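Local coordinates for nitroreductase family protein (Sphingopyxis sp., PDB 7DP1) that reduces nitro groups of dinitroaniline herbicides as an FMN- and NADPH-dependent nitroreductase, at residues L33-A44 against W157-H168. The protein carries 1 engineered substitution. Numbering follows the deposited sequence.
Sequences LLARIFEIAQRA and WLQSVMLLLVEH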
ATOM      1  N   LEU A  33      17.206   9.571 -12.508  1.00 54.38           N
ATOM      2  CA  LEU A  33      16.417   9.938 -11.339  1.00 55.25           C
ATOM      3  C   LEU A  33      15.422   8.825 -10.989  1.00 46.94           C
ATOM      4  O   LEU A  33      15.267   8.474  -9.820  1.00 46.85           O
ATOM      5  CB  LEU A  33      15.678  11.253 -11.554  1.00 59.12           C
ATOM      6  CG  LEU A  33      14.882  11.706 -10.328  1.00 60.75           C
ATOM      7  CD1 LEU A  33      15.800  11.801  -9.118  1.00 62.55           C
ATOM      8  CD2 LEU A  33      14.204  13.025 -10.597  1.00 66.09           C
ATOM      9  N   LEU A  34      14.735   8.289 -11.997  1.00 48.85           N
ATOM     10  CA  LEU A  34      13.783   7.195 -11.774  1.00 47.33           C
ATOM     11  C   LEU A  34      14.476   6.034 -11.094  1.00 49.43           C
ATOM     12  O   LEU A  34      13.946   5.435 -10.148  1.00 44.68           O
ATOM     13  CB  LEU A  34      13.149   6.723 -13.078  1.00 41.30           C
ATOM     14  CG  LEU A  34      11.909   7.450 -13.594  1.00 47.14           C
ATOM     15  CD1 LEU A  34      11.312   6.696 -14.778  1.00 54.64           C
ATOM     16  CD2 LEU A  34      10.894   7.556 -12.466  1.00 40.07           C
ATOM     17  N   ALA A  35      15.669   5.716 -11.582  1.00 47.49           N
ATOM     18  CA  ALA A  35      16.459   4.635 -10.995  1.00 43.76           C
ATOM     19  C   ALA A  35      16.750   4.949  -9.542  1.00 50.09           C
ATOM     20  O   ALA A  35      16.646   4.066  -8.713  1.00 56.40           O
ATOM     21  CB  ALA A  35      17.756   4.423 -11.733  1.00 42.19           C
ATOM     22  N   ARG A  36      17.135   6.198  -9.260  1.00 43.10           N
ATOM     23  CA  ARG A  36      17.383   6.600  -7.882  1.00 47.33           C
ATOM     24  C   ARG A  36      16.081   6.558  -7.035  1.00 50.52           C
ATOM     25  O   ARG A  36      16.142   6.308  -5.811  1.00 44.39           O
ATOM     26  CB  ARG A  36      18.056   7.960  -7.758  1.00 50.08           C
ATOM     27  CG  ARG A  36      19.545   7.861  -8.093  1.00 56.64           C
ATOM     28  CD  ARG A  36      20.234   9.191  -8.032  1.00 69.34           C
ATOM     29  NE  ARG A  36      19.470  10.306  -8.572  1.00 76.52           N
ATOM     30  CZ  ARG A  36      19.706  10.839  -9.762  1.00 79.27           C
ATOM     31  NH1 ARG A  36      20.664  10.343 -10.529  1.00 74.58           N
ATOM     32  NH2 ARG A  36      19.003  11.876 -10.171  1.00 86.00           N
ATOM     33  N   ILE A  37      14.915   6.839  -7.625  1.00 40.18           N
ATOM     34  CA  ILE A  37      13.709   6.761  -6.828  1.00 37.85           C
ATOM     35  C   ILE A  37      13.419   5.290  -6.438  1.00 41.20           C
ATOM     36  O   ILE A  37      13.031   4.998  -5.298  1.00 38.91           O
ATOM     37  CB  ILE A  37      12.543   7.460  -7.574  1.00 40.29           C
ATOM     38  CG1 ILE A  37      12.759   8.964  -7.439  1.00 43.82           C
ATOM     39  CG2 ILE A  37      11.186   7.016  -7.029  1.00 28.66           C
ATOM     40  CD1 ILE A  37      11.798   9.870  -8.158  1.00 56.36           C
ATOM     41  N   PHE A  38      13.629   4.370  -7.369  1.00 39.14           N
ATOM     42  CA  PHE A  38      13.351   2.966  -7.125  1.00 35.77           C
ATOM     43  C   PHE A  38      14.254   2.272  -6.067  1.00 42.06           C
ATOM     44  O   PHE A  38      13.752   1.420  -5.337  1.00 35.85           O
ATOM     45  CB  PHE A  38      13.423   2.222  -8.462  1.00 42.72           C
ATOM     46  CG  PHE A  38      12.322   2.597  -9.441  1.00 38.07           C
ATOM     47  CD1 PHE A  38      11.058   2.990  -9.002  1.00 37.08           C
ATOM     48  CD2 PHE A  38      12.560   2.548 -10.805  1.00 43.62           C
ATOM     49  CE1 PHE A  38      10.052   3.308  -9.928  1.00 32.32           C
ATOM     50  CE2 PHE A  38      11.571   2.857 -11.734  1.00 39.56           C
ATOM     51  CZ  PHE A  38      10.320   3.236 -11.309  1.00 34.21           C
ATOM     52  N   GLU A  39      15.550   2.618  -5.943  1.00 33.61           N
ATOM     53  CA  GLU A  39      16.374   1.956  -4.889  1.00 39.10           C
ATOM     54  C   GLU A  39      15.880   2.339  -3.517  1.00 31.53           C
ATOM     55  O   GLU A  39      15.918   1.518  -2.599  1.00 40.27           O
ATOM     56  CB  GLU A  39      17.875   2.268  -4.926  1.00 46.99           C
ATOM     57  CG  GLU A  39      18.512   2.028  -6.207  1.00 71.43           C
ATOM     58  CD  GLU A  39      18.568   3.336  -6.882  1.00 95.09           C
ATOM     59  OE1 GLU A  39      17.748   4.179  -6.463  1.00100.26           O
ATOM     60  OE2 GLU A  39      19.366   3.584  -7.817  1.00105.14           O
ATOM     61  N   ILE A  40      15.439   3.591  -3.364  1.00 33.76           N
ATOM     62  CA  ILE A  40      14.917   4.050  -2.067  1.00 34.08           C
ATOM     63  C   ILE A  40      13.546   3.454  -1.786  1.00 36.91           C
ATOM     64  O   ILE A  40      13.263   3.048  -0.654  1.00 35.11           O
ATOM     65  CB  ILE A  40      14.808   5.579  -1.995  1.00 44.16           C
ATOM     66  CG1 ILE A  40      16.138   6.247  -2.374  1.00 50.63           C
ATOM     67  CG2 ILE A  40      14.413   5.990  -0.594  1.00 49.53           C
ATOM     68  CD1 ILE A  40      16.078   7.755  -2.376  1.00 59.85           C
ATOM     69  N   ALA A  41      12.694   3.378  -2.809  1.00 36.12           N
ATOM     70  CA  ALA A  41      11.358   2.792  -2.643  1.00 30.99           C
ATOM     71  C   ALA A  41      11.434   1.323  -2.229  1.00 28.33           C
ATOM     72  O   ALA A  41      10.528   0.792  -1.608  1.00 31.11           O
ATOM     73  CB  ALA A  41      10.550   2.922  -3.936  1.00 25.06           C
ATOM     74  N   GLN A  42      12.527   0.663  -2.592  1.00 32.15           N
ATOM     75  CA  GLN A  42      12.691  -0.742  -2.250  1.00 29.77           C
ATOM     76  C   GLN A  42      12.782  -0.896  -0.725  1.00 36.02           C
ATOM     77  O   GLN A  42      12.607  -1.991  -0.205  1.00 29.64           O
ATOM     78  CB  GLN A  42      13.931  -1.331  -2.931  1.00 34.97           C
ATOM     79  CG  GLN A  42      13.974  -2.877  -2.977  1.00 37.78           C
ATOM     80  CD  GLN A  42      12.870  -3.486  -3.865  1.00 37.01           C
ATOM     81  OE1 GLN A  42      12.308  -2.813  -4.750  1.00 31.89           O
ATOM     82  NE2 GLN A  42      12.557  -4.772  -3.629  1.00 29.72           N
ATOM     83  N   ARG A  43      13.028   0.201  -0.007  1.00 28.00           N
ATOM     84  CA  ARG A  43      13.056   0.124   1.466  1.00 32.26           C
ATOM     85  C   ARG A  43      11.664   0.006   2.054  1.00 31.45           C
ATOM     86  O   ARG A  43      11.500  -0.028   3.271  1.00 27.31           O
ATOM     87  CB  ARG A  43      13.742   1.345   2.085  1.00 31.83           C
ATOM     88  CG  ARG A  43      15.199   1.542   1.616  1.00 33.93           C
ATOM     89  CD  ARG A  43      16.057   0.294   1.823  1.00 38.43           C
ATOM     90  NE  ARG A  43      16.001  -0.205   3.195  1.00 39.33           N
ATOM     91  CZ  ARG A  43      16.772  -1.173   3.673  1.00 39.60           C
ATOM     92  NH1 ARG A  43      17.721  -1.699   2.909  1.00 36.54           N
ATOM     93  NH2 ARG A  43      16.631  -1.577   4.933  1.00 40.37           N
ATOM     94  N   ALA A  44      10.654  -0.054   1.199  1.00 30.90           N
ATOM     95  CA  ALA A  44       9.308  -0.322   1.689  1.00 25.50           C
ATOM     96  C   ALA A  44       9.287  -1.664   2.402  1.00 25.15           C
ATOM     97  O   ALA A  44      10.039  -2.587   2.041  1.00 26.69           O
ATOM     98  CB  ALA A  44       8.275  -0.312   0.532  1.00 25.93           C
ATOM     99  N   TRP A 157       4.774  -0.307  -1.407  1.00 21.96           N
ATOM    100  CA  TRP A 157       5.825   0.088  -2.371  1.00 18.62           C
ATOM    101  C   TRP A 157       5.379   1.215  -3.284  1.00 20.60           C
ATOM    102  O   TRP A 157       6.076   2.216  -3.452  1.00 19.08           O
ATOM    103  CB  TRP A 157       6.251  -1.094  -3.220  1.00 29.22           C
ATOM    104  CG  TRP A 157       7.296  -0.757  -4.243  1.00 29.75           C
ATOM    105  CD1 TRP A 157       8.634  -0.647  -4.023  1.00 31.52           C
ATOM    106  CD2 TRP A 157       7.100  -0.519  -5.657  1.00 26.85           C
ATOM    107  NE1 TRP A 157       9.292  -0.365  -5.202  1.00 29.57           N
ATOM    108  CE2 TRP A 157       8.378  -0.273  -6.218  1.00 33.12           C
ATOM    109  CE3 TRP A 157       5.978  -0.474  -6.490  1.00 35.68           C
ATOM    110  CZ2 TRP A 157       8.574   0.009  -7.597  1.00 31.97           C
ATOM    111  CZ3 TRP A 157       6.170  -0.187  -7.858  1.00 40.80           C
ATOM    112  CH2 TRP A 157       7.462   0.054  -8.390  1.00 35.33           C
ATOM    113  N   LEU A 158       4.207   1.047  -3.879  1.00 19.76           N
ATOM    114  CA  LEU A 158       3.690   2.038  -4.809  1.00 18.66           C
ATOM    115  C   LEU A 158       3.580   3.417  -4.183  1.00 26.68           C
ATOM    116  O   LEU A 158       3.962   4.414  -4.794  1.00 28.00           O
ATOM    117  CB  LEU A 158       2.309   1.608  -5.340  1.00 20.07           C
ATOM    118  CG  LEU A 158       1.869   2.482  -6.513  1.00 30.13           C
ATOM    119  CD1 LEU A 158       2.827   2.291  -7.703  1.00 35.63           C
ATOM    120  CD2 LEU A 158       0.438   2.184  -6.910  1.00 29.27           C
ATOM    121  N   GLN A 159       3.009   3.496  -2.973  1.00 28.88           N
ATOM    122  CA  GLN A 159       2.942   4.789  -2.292  1.00 27.88           C
ATOM    123  C   GLN A 159       4.345   5.339  -2.001  1.00 28.75           C
ATOM    124  O   GLN A 159       4.566   6.544  -2.016  1.00 30.61           O
ATOM    125  CB  GLN A 159       2.140   4.680  -0.983  1.00 28.37           C
ATOM    126  CG  GLN A 159       2.138   5.944  -0.117  1.00 26.91           C
ATOM    127  CD  GLN A 159       1.294   7.071  -0.705  1.00 32.44           C
ATOM    128  OE1 GLN A 159       1.057   7.143  -1.931  1.00 33.10           O
ATOM    129  NE2 GLN A 159       0.837   7.963   0.162  1.00 29.98           N
ATOM    130  N   SER A 160       5.299   4.465  -1.711  1.00 24.76           N
ATOM    131  CA  SER A 160       6.679   4.953  -1.574  1.00 27.06           C
ATOM    132  C   SER A 160       7.129   5.653  -2.853  1.00 32.44           C
ATOM    133  O   SER A 160       7.679   6.777  -2.816  1.00 25.38           O
ATOM    134  CB  SER A 160       7.623   3.805  -1.231  1.00 31.69           C
ATOM    135  OG  SER A 160       7.247   3.237   0.016  1.00 27.37           O
ATOM    136  N   VAL A 161       6.878   5.016  -3.998  1.00 24.87           N
ATOM    137  CA  VAL A 161       7.295   5.621  -5.269  1.00 24.47           C
ATOM    138  C   VAL A 161       6.615   6.969  -5.515  1.00 28.38           C
ATOM    139  O   VAL A 161       7.257   7.964  -5.851  1.00 34.45           O
ATOM    140  CB  VAL A 161       7.010   4.646  -6.424  1.00 32.21           C
ATOM    141  CG1 VAL A 161       7.295   5.294  -7.784  1.00 30.00           C
ATOM    142  CG2 VAL A 161       7.845   3.376  -6.211  1.00 23.72           C
ATOM    143  N   MET A 162       5.306   7.009  -5.311  1.00 28.39           N
ATOM    144  CA  MET A 162       4.542   8.212  -5.586  1.00 33.24           C
ATOM    145  C   MET A 162       5.008   9.390  -4.716  1.00 36.36           C
ATOM    146  O   MET A 162       5.088  10.527  -5.170  1.00 34.84           O
ATOM    147  CB  MET A 162       3.059   7.924  -5.362  1.00 28.00           C
ATOM    148  CG  MET A 162       2.487   6.980  -6.425  1.00 26.28           C
ATOM    149  SD  MET A 162       0.708   6.852  -6.239  1.00 39.24           S
ATOM    150  CE  MET A 162       0.618   5.652  -4.925  1.00 32.71           C
ATOM    151  N   LEU A 163       5.310   9.114  -3.450  1.00 31.49           N
ATOM    152  CA  LEU A 163       5.830  10.167  -2.581  1.00 32.13           C
ATOM    153  C   LEU A 163       7.222  10.627  -2.986  1.00 34.61           C
ATOM    154  O   LEU A 163       7.498  11.821  -2.959  1.00 40.46           O
ATOM    155  CB  LEU A 163       5.849   9.690  -1.135  1.00 30.79           C
ATOM    156  CG  LEU A 163       4.439   9.506  -0.568  1.00 32.41           C
ATOM    157  CD1 LEU A 163       4.503   8.956   0.836  1.00 31.64           C
ATOM    158  CD2 LEU A 163       3.744  10.856  -0.597  1.00 33.34           C
ATOM    159  N   LEU A 164       8.089   9.688  -3.378  1.00 28.56           N
ATOM    160  CA  LEU A 164       9.443  10.049  -3.815  1.00 37.24           C
ATOM    161  C   LEU A 164       9.431  10.914  -5.074  1.00 45.85           C
ATOM    162  O   LEU A 164      10.282  11.793  -5.249  1.00 45.28           O
ATOM    163  CB  LEU A 164      10.270   8.790  -4.082  1.00 35.31           C
ATOM    164  CG  LEU A 164      10.692   8.065  -2.806  1.00 37.78           C
ATOM    165  CD1 LEU A 164      11.132   6.603  -3.078  1.00 28.63           C
ATOM    166  CD2 LEU A 164      11.782   8.840  -2.112  1.00 36.21           C
ATOM    167  N   LEU A 165       8.474  10.646  -5.956  1.00 39.65           N
ATOM    168  CA  LEU A 165       8.337  11.426  -7.177  1.00 41.12           C
ATOM    169  C   LEU A 165       8.047  12.873  -6.842  1.00 41.59           C
ATOM    170  O   LEU A 165       8.724  13.786  -7.312  1.00 43.66           O
ATOM    171  CB  LEU A 165       7.217  10.852  -8.051  1.00 43.55           C
ATOM    172  CG  LEU A 165       7.533   9.532  -8.760  1.00 36.44           C
ATOM    173  CD1 LEU A 165       6.286   8.996  -9.453  1.00 28.60           C
ATOM    174  CD2 LEU A 165       8.674   9.734  -9.772  1.00 31.56           C
ATOM    175  N   VAL A 166       7.031  13.065  -6.006  1.00 48.68           N
ATOM    176  CA  VAL A 166       6.606  14.384  -5.550  1.00 38.81           C
ATOM    177  C   VAL A 166       7.764  15.140  -4.930  1.00 40.75           C
ATOM    178  O   VAL A 166       7.990  16.331  -5.231  1.00 48.88           O
ATOM    179  CB  VAL A 166       5.459  14.261  -4.529  1.00 41.81           C
ATOM    180  CG1 VAL A 166       5.303  15.537  -3.722  1.00 44.35           C
ATOM    181  CG2 VAL A 166       4.159  13.900  -5.244  1.00 47.48           C
ATOM    182  N   GLU A 167       8.504  14.441  -4.077  1.00 36.77           N
ATOM    183  CA  GLU A 167       9.698  14.998  -3.440  1.00 47.08           C
ATOM    184  C   GLU A 167      10.721  15.473  -4.468  1.00 49.30           C
ATOM    185  O   GLU A 167      11.429  16.455  -4.235  1.00 53.29           O
ATOM    186  CB  GLU A 167      10.347  13.962  -2.519  1.00 50.46           C
ATOM    187  CG  GLU A 167      11.574  14.466  -1.764  1.00 61.30           C
ATOM    188  CD  GLU A 167      12.280  13.366  -0.985  1.00 72.96           C
ATOM    189  OE1 GLU A 167      12.565  12.309  -1.584  1.00 79.17           O
ATOM    190  OE2 GLU A 167      12.562  13.560   0.219  1.00 77.12           O
ATOM    191  N   HIS A 168      10.813  14.781  -5.600  1.00 46.29           N
ATOM    192  CA  HIS A 168      11.810  15.167  -6.598  1.00 52.19           C
ATOM    193  C   HIS A 168      11.210  15.981  -7.747  1.00 57.24           C
ATOM    194  O   HIS A 168      11.834  16.148  -8.787  1.00 55.90           O
ATOM    195  CB  HIS A 168      12.532  13.939  -7.152  1.00 48.02           C
ATOM    196  CG  HIS A 168      13.443  13.269  -6.166  1.00 57.27           C
ATOM    197  ND1 HIS A 168      13.000  12.332  -5.255  1.00 56.23           N
ATOM    198  CD2 HIS A 168      14.776  13.401  -5.953  1.00 60.58           C
ATOM    199  CE1 HIS A 168      14.022  11.911  -4.527  1.00 54.74           C
ATOM    200  NE2 HIS A 168      15.108  12.547  -4.927  1.00 61.93           N
TER
HETATM  201  O   HOH W   1      12.041  -0.482  -5.926  1.00 28.87           O
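Ala41 drops its methyl as a knob into a hole formed by Trp157, Ser160, Val161 and Leu164, its CB lying 3.6 Å from Val161 CG2; so small a side chain is consistent with the 5.3 Å between Ala41 CA and Ser160 CA. The axes of 33-41 and 157-167 approach to 9.1 Å at 136°. One turn back, Ile37 slides past Leu164 in the opposite direction, CG2 resting on Leu164 CB at 3.6 Å, while CD1, with CG1 beside the backbone N (chi1 -76°), meets Leu165 CD2 at 3.5 Å. At the far end Leu33 CD1 touches His168 CD2 at 3.7 Å. His168 ND1 donates to Leu164 O (2.8 Å, 166°), almost within the imidazole plane, which fixes the ring's rotation. Replacing His168 with alanine would probably leave Leu33 CD1 without the ring it touches and Leu164 O without its side-chain donor. At the other end a bridging water accepts from Trp157 NE1 and donates to Phe38 O and Gln42 OE1. Phe38 and Trp157 also pack on Leu138 of the nitroreductase fold's antiparallel sheet. No direct hydrogen bond joins the segments: shape and apolar contact bind the helices, and the water satisfies the indole N-H.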